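Local coordinates for DNA repair protein RAD2 (Saccharomyces cerevisiae, PDB 4Q0W) that cuts single-stranded DNA as an endonuclease and is essential for the incision step of excision repair of DNA damaged by UV light, bulky adducts or cross-linking agents, at residues Val72-Gly77 with Met170-Gln175; Ile189-Asp194 with Tyr204-His209. One frame throughout, in Å; residues are numbered along the deposited sequence.

Contact 1 of 2, residues Val72-Gly77 with Met170-Gln175. With CA (calcium ion), chain E.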
loop_
_atom_site.group_PDB
_atom_site.type_symbol
_atom_site.label_atom_id
_atom_site.label_comp_id
_atom_site.label_asym_id
_atom_site.label_seq_id
_atom_site.Cartn_x
_atom_site.Cartn_y
_atom_site.Cartn_z
ATOM N N VAL A 72 32.932 -0.614 -21.923
ATOM C CA VAL A 72 33.438 0.744 -21.824
ATOM C C VAL A 72 32.704 1.454 -20.700
ATOM O O VAL A 72 31.475 1.535 -20.695
ATOM C CB VAL A 72 33.449 1.516 -23.178
ATOM C CG1 VAL A 72 32.304 1.120 -24.038
ATOM C CG2 VAL A 72 33.511 3.038 -22.962
ATOM N N PHE A 73 33.472 1.908 -19.717
ATOM C CA PHE A 73 32.898 2.483 -18.515
ATOM C C PHE A 73 32.511 3.935 -18.751
ATOM O O PHE A 73 33.259 4.709 -19.365
ATOM C CB PHE A 73 33.866 2.335 -17.326
ATOM C CG PHE A 73 33.742 1.013 -16.620
ATOM C CD1 PHE A 73 33.966 -0.181 -17.308
ATOM C CD2 PHE A 73 33.387 0.955 -15.281
ATOM C CE1 PHE A 73 33.843 -1.417 -16.665
ATOM C CE2 PHE A 73 33.265 -0.276 -14.623
ATOM C CZ PHE A 73 33.488 -1.462 -15.319
ATOM N N VAL A 74 31.334 4.307 -18.266
ATOM C CA VAL A 74 30.872 5.683 -18.422
ATOM C C VAL A 74 30.600 6.285 -17.055
ATOM O O VAL A 74 29.873 5.690 -16.242
ATOM C CB VAL A 74 29.610 5.774 -19.311
ATOM C CG1 VAL A 74 29.182 7.237 -19.479
ATOM C CG2 VAL A 74 29.884 5.152 -20.668
ATOM N N PHE A 75 31.205 7.448 -16.800
ATOM C CA PHE A 75 31.007 8.173 -15.549
ATOM C C PHE A 75 30.169 9.440 -15.762
ATOM O O PHE A 75 30.140 9.984 -16.868
ATOM C CB PHE A 75 32.366 8.533 -14.927
ATOM C CG PHE A 75 33.172 7.329 -14.500
ATOM C CD1 PHE A 75 34.028 6.694 -15.393
ATOM C CD2 PHE A 75 33.052 6.818 -13.212
ATOM C CE1 PHE A 75 34.769 5.581 -15.005
ATOM C CE2 PHE A 75 33.789 5.699 -12.813
ATOM C CZ PHE A 75 34.643 5.081 -13.710
ATOM N N ASP A 76 29.481 9.896 -14.712
ATOM C CA ASP A 76 28.748 11.165 -14.769
ATOM C C ASP A 76 29.708 12.345 -14.867
ATOM O O ASP A 76 30.770 12.338 -14.233
ATOM C CB ASP A 76 27.931 11.371 -13.492
ATOM C CG ASP A 76 26.565 10.730 -13.551
ATOM O OD1 ASP A 76 26.098 10.373 -14.657
ATOM O OD2 ASP A 76 25.955 10.587 -12.474
ATOM N N GLY A 77 29.337 13.353 -15.653
ATOM C CA GLY A 77 29.946 14.668 -15.534
ATOM C C GLY A 77 29.067 15.497 -14.609
ATOM O O GLY A 77 28.905 15.169 -13.429
ATOM N N MET A 170 27.364 15.213 -18.988
ATOM C CA MET A 170 26.387 15.273 -17.907
ATOM C C MET A 170 26.046 13.872 -17.390
ATOM O O MET A 170 26.863 13.253 -16.705
ATOM C CB MET A 170 25.135 16.035 -18.359
ATOM C CG MET A 170 25.355 17.545 -18.472
ATOM S SD MET A 170 25.382 18.324 -16.830
ATOM C CE MET A 170 25.806 20.016 -17.278
ATOM N N GLU A 171 24.847 13.377 -17.699
ATOM C CA GLU A 171 24.414 12.083 -17.165
ATOM C C GLU A 171 25.001 10.889 -17.927
ATOM O O GLU A 171 25.006 10.853 -19.161
ATOM C CB GLU A 171 22.889 11.992 -17.114
ATOM C CG GLU A 171 22.302 12.679 -15.888
ATOM C CD GLU A 171 20.834 12.997 -16.046
ATOM O OE1 GLU A 171 20.496 13.715 -17.010
ATOM O OE2 GLU A 171 20.025 12.528 -15.213
ATOM N N ALA A 172 25.500 9.914 -17.179
ATOM C CA ALA A 172 26.119 8.737 -17.788
ATOM C C ALA A 172 25.138 7.934 -18.654
ATOM O O ALA A 172 25.499 7.499 -19.750
ATOM C CB ALA A 172 26.743 7.865 -16.720
ATOM N N GLU A 173 23.908 7.751 -18.170
ATOM C CA GLU A 173 22.912 6.960 -18.897
ATOM C C GLU A 173 22.613 7.567 -20.256
ATOM O O GLU A 173 22.422 6.843 -21.232
ATOM C CB GLU A 173 21.588 6.841 -18.123
ATOM C CG GLU A 173 21.725 6.608 -16.647
ATOM C CD GLU A 173 21.636 7.899 -15.871
ATOM O OE1 GLU A 173 22.697 8.455 -15.507
ATOM O OE2 GLU A 173 20.498 8.363 -15.638
ATOM N N ALA A 174 22.547 8.896 -20.314
ATOM C CA ALA A 174 22.316 9.570 -21.588
ATOM C C ALA A 174 23.465 9.279 -22.542
ATOM O O ALA A 174 23.255 8.958 -23.713
ATOM C CB ALA A 174 22.141 11.077 -21.393
ATOM N N GLN A 175 24.686 9.393 -22.038
ATOM C CA GLN A 175 25.857 9.119 -22.867
ATOM C C GLN A 175 25.881 7.658 -23.317
ATOM O O GLN A 175 26.239 7.365 -24.463
ATOM C CB GLN A 175 27.142 9.466 -22.122
ATOM C CG GLN A 175 28.411 9.252 -22.960
ATOM C CD GLN A 175 28.556 10.302 -24.044
ATOM O OE1 GLN A 175 28.573 11.505 -23.756
ATOM N NE2 GLN A 175 28.645 9.862 -25.295
HETATM CA CA CA E . 19.300 9.240 -13.992
HETATM O O HOH W 1 18.670 8.550 -11.708
HETATM O O HOH W 2 20.864 8.722 -12.284
#

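Contact 2 of 2, residues Ile189-Asp194 with Tyr204-His209. With CA (calcium ion), chain E; nucleotides of chain C.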
loop_
_atom_site.group_PDB
_atom_site.type_symbol
_atom_site.label_atom_id
_atom_site.label_comp_id
_atom_site.label_asym_id
_atom_site.label_seq_id
_atom_site.Cartn_x
_atom_site.Cartn_y
_atom_site.Cartn_z
ATOM N N ILE A 189 24.793 -1.738 -19.992
ATOM C CA ILE A 189 24.626 -2.337 -18.687
ATOM C C ILE A 189 24.294 -1.222 -17.702
ATOM O O ILE A 189 25.135 -0.351 -17.427
ATOM C CB ILE A 189 25.903 -3.119 -18.262
ATOM C CG1 ILE A 189 26.086 -4.365 -19.141
ATOM C CG2 ILE A 189 25.819 -3.542 -16.801
ATOM C CD1 ILE A 189 27.520 -4.969 -19.085
ATOM N N THR A 190 23.060 -1.231 -17.209
ATOM C CA THR A 190 22.592 -0.245 -16.228
ATOM C C THR A 190 21.351 -0.787 -15.561
ATOM O O THR A 190 20.698 -1.686 -16.101
ATOM C CB THR A 190 22.239 1.123 -16.879
ATOM O OG1 THR A 190 21.937 2.072 -15.846
ATOM C CG2 THR A 190 21.003 0.999 -17.797
ATOM N N ASP A 191 21.023 -0.276 -14.380
ATOM C CA ASP A 191 19.755 -0.610 -13.763
ATOM C C ASP A 191 18.816 0.597 -13.733
ATOM O O ASP A 191 17.694 0.515 -13.214
ATOM C CB ASP A 191 19.962 -1.128 -12.343
ATOM C CG ASP A 191 20.799 -2.395 -12.298
ATOM O OD1 ASP A 191 20.853 -3.119 -13.318
ATOM O OD2 ASP A 191 21.404 -2.657 -11.233
ATOM N N ASP A 192 19.277 1.716 -14.282
ATOM C CA ASP A 192 18.532 2.968 -14.166
ATOM C C ASP A 192 17.579 3.153 -15.349
ATOM O O ASP A 192 18.019 3.327 -16.484
ATOM C CB ASP A 192 19.492 4.157 -14.064
ATOM C CG ASP A 192 18.783 5.444 -13.623
ATOM O OD1 ASP A 192 17.763 5.809 -14.236
ATOM O OD2 ASP A 192 19.226 6.080 -12.645
ATOM N N SER A 193 16.279 3.135 -15.070
ATOM C CA SER A 193 15.260 3.228 -16.123
ATOM C C SER A 193 15.315 4.492 -16.982
ATOM O O SER A 193 14.727 4.518 -18.062
ATOM C CB SER A 193 13.854 3.067 -15.539
ATOM O OG SER A 193 13.615 3.995 -14.485
ATOM N N ASP A 194 16.017 5.532 -16.530
ATOM C CA ASP A 194 16.155 6.747 -17.349
ATOM C C ASP A 194 16.750 6.479 -18.724
ATOM O O ASP A 194 16.507 7.237 -19.670
ATOM C CB ASP A 194 17.036 7.776 -16.643
ATOM C CG ASP A 194 16.289 8.535 -15.597
ATOM O OD1 ASP A 194 15.068 8.734 -15.776
ATOM O OD2 ASP A 194 16.907 8.925 -14.593
ATOM N N TYR A 204 20.742 -4.136 -20.276
ATOM C CA TYR A 204 20.953 -5.321 -19.452
ATOM C C TYR A 204 20.919 -4.969 -17.971
ATOM O O TYR A 204 21.832 -4.320 -17.445
ATOM C CB TYR A 204 22.258 -6.029 -19.835
ATOM C CG TYR A 204 22.277 -6.525 -21.272
ATOM C CD1 TYR A 204 22.502 -5.647 -22.324
ATOM C CD2 TYR A 204 22.071 -7.871 -21.573
ATOM C CE1 TYR A 204 22.521 -6.090 -23.637
ATOM C CE2 TYR A 204 22.087 -8.325 -22.886
ATOM C CZ TYR A 204 22.314 -7.431 -23.908
ATOM O OH TYR A 204 22.338 -7.861 -25.210
ATOM N N LYS A 205 19.859 -5.420 -17.307
ATOM C CA LYS A 205 19.569 -5.062 -15.923
ATOM C C LYS A 205 19.911 -6.230 -14.984
ATOM O O LYS A 205 19.789 -7.404 -15.375
ATOM C CB LYS A 205 18.070 -4.694 -15.789
ATOM C CG LYS A 205 17.622 -4.452 -14.355
ATOM C CD LYS A 205 16.159 -4.051 -14.206
ATOM C CE LYS A 205 15.774 -4.102 -12.730
ATOM N NZ LYS A 205 14.392 -3.594 -12.457
ATOM N N ASN A 206 20.336 -5.912 -13.758
ATOM C CA ASN A 206 20.694 -6.918 -12.743
ATOM C C ASN A 206 21.926 -7.726 -13.130
ATOM O O ASN A 206 22.064 -8.885 -12.744
ATOM C CB ASN A 206 19.516 -7.864 -12.433
ATOM C CG ASN A 206 18.354 -7.153 -11.776
ATOM O OD1 ASN A 206 18.455 -5.983 -11.403
ATOM N ND2 ASN A 206 17.245 -7.859 -11.619
ATOM N N MET A 207 22.810 -7.104 -13.903
ATOM C CA MET A 207 24.052 -7.733 -14.343
ATOM C C MET A 207 24.917 -8.206 -13.163
ATOM O O MET A 207 25.599 -9.219 -13.257
ATOM C CB MET A 207 24.846 -6.748 -15.202
ATOM C CG MET A 207 26.173 -7.274 -15.727
ATOM S SD MET A 207 25.950 -8.429 -17.099
ATOM C CE MET A 207 27.557 -9.214 -17.090
ATOM N N PHE A 208 24.888 -7.480 -12.051
ATOM C CA PHE A 208 25.740 -7.855 -10.927
ATOM C C PHE A 208 24.983 -8.451 -9.741
ATOM O O PHE A 208 25.489 -8.479 -8.616
ATOM C CB PHE A 208 26.669 -6.696 -10.553
ATOM C CG PHE A 208 27.472 -6.210 -11.724
ATOM C CD1 PHE A 208 28.609 -6.891 -12.129
ATOM C CD2 PHE A 208 27.043 -5.130 -12.470
ATOM C CE1 PHE A 208 29.328 -6.480 -13.239
ATOM C CE2 PHE A 208 27.759 -4.705 -13.580
ATOM C CZ PHE A 208 28.907 -5.385 -13.962
ATOM N N HIS A 209 23.773 -8.944 -10.009
ATOM C CA HIS A 209 23.101 -9.837 -9.077
ATOM C C HIS A 209 23.806 -11.190 -9.105
ATOM O O HIS A 209 24.516 -11.506 -10.061
ATOM C CB HIS A 209 21.621 -9.990 -9.438
ATOM C CG HIS A 209 20.780 -8.824 -9.023
ATOM N ND1 HIS A 209 19.419 -8.920 -8.826
ATOM C CD2 HIS A 209 21.110 -7.537 -8.759
ATOM C CE1 HIS A 209 18.946 -7.741 -8.461
ATOM N NE2 HIS A 209 19.950 -6.886 -8.410
HETATM CA CA CA E . 19.300 9.240 -13.992
ATOM P P DA C 5 15.509 3.111 -10.772
ATOM O OP1 DA C 5 15.434 2.806 -12.234
ATOM O OP2 DA C 5 14.583 4.112 -10.169
ATOM O "O5'" DA C 5 15.356 1.773 -9.894
ATOM C "C5'" DA C 5 16.282 0.686 -10.110
ATOM C "C4'" DA C 5 15.923 -0.519 -9.265
ATOM O "O4'" DA C 5 16.248 -0.252 -7.878
ATOM C "C3'" DA C 5 14.452 -0.933 -9.291
ATOM O "O3'" DA C 5 14.409 -2.349 -9.437
ATOM C "C2'" DA C 5 13.908 -0.459 -7.935
ATOM C "C1'" DA C 5 15.146 -0.554 -7.043
ATOM N N9 DA C 5 15.243 0.397 -5.933
ATOM C C8 DA C 5 15.086 1.763 -5.982
ATOM N N7 DA C 5 15.267 2.353 -4.819
ATOM C C5 DA C 5 15.578 1.307 -3.951
ATOM C C6 DA C 5 15.875 1.269 -2.570
ATOM N N6 DA C 5 15.917 2.365 -1.798
ATOM N N1 DA C 5 16.136 0.059 -2.017
ATOM C C2 DA C 5 16.102 -1.031 -2.794
ATOM N N3 DA C 5 15.831 -1.119 -4.099
ATOM C C4 DA C 5 15.572 0.096 -4.623
ATOM P P DG C 4 19.404 7.859 -7.476
ATOM O OP1 DG C 4 19.378 8.860 -8.575
ATOM O OP2 DG C 4 18.670 8.123 -6.209
ATOM O "O5'" DG C 4 18.903 6.449 -8.034
ATOM C "C5'" DG C 4 19.536 5.852 -9.145
ATOM C "C4'" DG C 4 18.893 4.494 -9.357
ATOM O "O4'" DG C 4 19.147 3.631 -8.214
ATOM C "C3'" DG C 4 17.371 4.523 -9.525
ATOM O "O3'" DG C 4 17.043 3.557 -10.524
ATOM C "C2'" DG C 4 16.826 4.158 -8.137
ATOM C "C1'" DG C 4 17.916 3.226 -7.608
ATOM N N9 DG C 4 18.165 3.314 -6.171
ATOM C C8 DG C 4 18.128 4.433 -5.365
ATOM N N7 DG C 4 18.429 4.184 -4.116
ATOM C C5 DG C 4 18.683 2.823 -4.086
ATOM C C6 DG C 4 19.057 1.995 -3.004
ATOM O O6 DG C 4 19.242 2.321 -1.823
ATOM N N1 DG C 4 19.208 0.667 -3.410
ATOM C C2 DG C 4 19.029 0.209 -4.710
ATOM N N2 DG C 4 19.222 -1.109 -4.936
ATOM N N3 DG C 4 18.682 0.988 -5.736
ATOM C C4 DG C 4 18.531 2.277 -5.347
ATOM P P DT C 6 13.003 -3.138 -9.416
ATOM O OP1 DT C 6 13.176 -4.295 -10.332
ATOM O OP2 DT C 6 11.915 -2.149 -9.637
ATOM O "O5'" DT C 6 12.855 -3.661 -7.903
ATOM C "C5'" DT C 6 13.837 -4.506 -7.300
ATOM C "C4'" DT C 6 13.507 -4.762 -5.836
ATOM O "O4'" DT C 6 13.665 -3.558 -5.036
ATOM C "C3'" DT C 6 12.096 -5.283 -5.546
ATOM O "O3'" DT C 6 12.279 -6.541 -4.885
ATOM C "C2'" DT C 6 11.439 -4.200 -4.674
ATOM C "C1'" DT C 6 12.653 -3.518 -4.044
ATOM N N1 DT C 6 12.529 -2.075 -3.637
ATOM C C2 DT C 6 12.877 -1.731 -2.345
ATOM O O2 DT C 6 13.249 -2.540 -1.512
ATOM N N3 DT C 6 12.771 -0.400 -2.046
ATOM C C4 DT C 6 12.357 0.612 -2.898
ATOM O O4 DT C 6 12.295 1.785 -2.518
ATOM C C5 DT C 6 12.014 0.190 -4.246
ATOM C C7 DT C 6 11.552 1.207 -5.259
ATOM C C6 DT C 6 12.119 -1.117 -4.553
HETATM O O HOH W 3 22.752 -4.138 -14.774
HETATM O O HOH W 4 23.321 -5.042 -11.316
HETATM O O HOH W 1 18.670 8.550 -11.708
HETATM O O HOH W 2 20.864 8.722 -12.284
#

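Contact 1 of 2, residues Val72-Gly77 with Met170-Gln175
D76 and A172 are joined where the end of strand 70-75 meets the start of helix 172-181. The aspartate side chain can be followed outward. Its CB lies 3.9 Å from M170 O, and CG, turned anti to the carbonyl carbon (chi1 -87°), swings the carboxylate toward the helix. OD1 then accepts a short bond of 2.6 Å from A172 N, with 153° at the hydrogen, and lies 3.3 Å from A172 CB. An aspartate suits the place because its short arm brings an acceptor to an amide of the first helical turn, just after the N-cap position held by E171. A172 suits its own place because a methyl lets the strand end come so near; that methyl also packs on V74 CG1 at 3.7 Å, and beta-branched V74 reaches on to the CB of Q175, whose amide oxygen accepts from D323 N. Next in line, the backbone G77 N donates to M170 O at 2.7 Å. E173, on another side of the helix, bends its chain so that OE2 binds the calcium ion at 2.2 Å, while its OE1 stays 4.0 Å from D76 OD1. D76, E171 and E173 probably share one magnesium site, by analogy with relatives; here D76 OD1 takes the amide of A172, while E173 and D194 bind the calcium ion, consistent with a bond that helps set where the acidic groups lie.

Contact 2 of 2, residues Ile189-Asp194 with Tyr204-His209
I189 presents its CG2 methyl to M207 and F208, the bump at the heart of this interface. CG2, anti to the backbone N, meets M207 CB at 3.7 Å and F208 CE2 at 3.9 Å, filling the hollow between the two side chains. M207 is bent at chi2 (76°), and its CG rests over one face of the F208 ring near the rim; flexible methionine can fold back over the ring. I189 CG1 fills in against Y204 CB, while L64 of helix 52-66 touches I189, M207 and F208 from outside the segments. Beyond I189 the strand pairing ends. T190 N makes only a weak bond to Y204 O, but the D191 side chain takes over: its OD1 accepts from N206 N at 2.9 Å, the donor lying above the carboxylate plane. One water fits the notch between D191 OD1, Y204 O and M207 N, and a second links D191 OD2 to F208 N. N206, with its positive phi (66°), readily accommodated by asparagine, opens the type I turn to H209. K205 runs fully extended past D191 until NZ donates to OP1 of DT6 of chain C, while S193 N donates to OP1 of DA5 of chain C at 3.0 Å. Parallel neighbouring strands, the loop after 187-189 carrying D192 and leading to calcium-binding D194, are typical of the Rossmann-like PIN nuclease core, with its active site at the strand ends.

Overall arrangement
In this catalytic core of Rad2, both contacts are largely buried and belong to the same mixed sheet, but they use it differently. Contact 1 joins the N-domain to the I-domain, pairing the end of strand 70-75 with a helix start through a polar link and a small apolar patch. Contact 2 lies wholly within the I-domain, pairing strands 187-189 and 202-205 and their following loops, with more apolar filling, bridging waters and direct grip on DNA. Their centres are 14 Å apart, yet they converge on the calcium ion: E173 of contact 1 and D194 of contact 2 bind it together, and two metal-bound waters also meet D192.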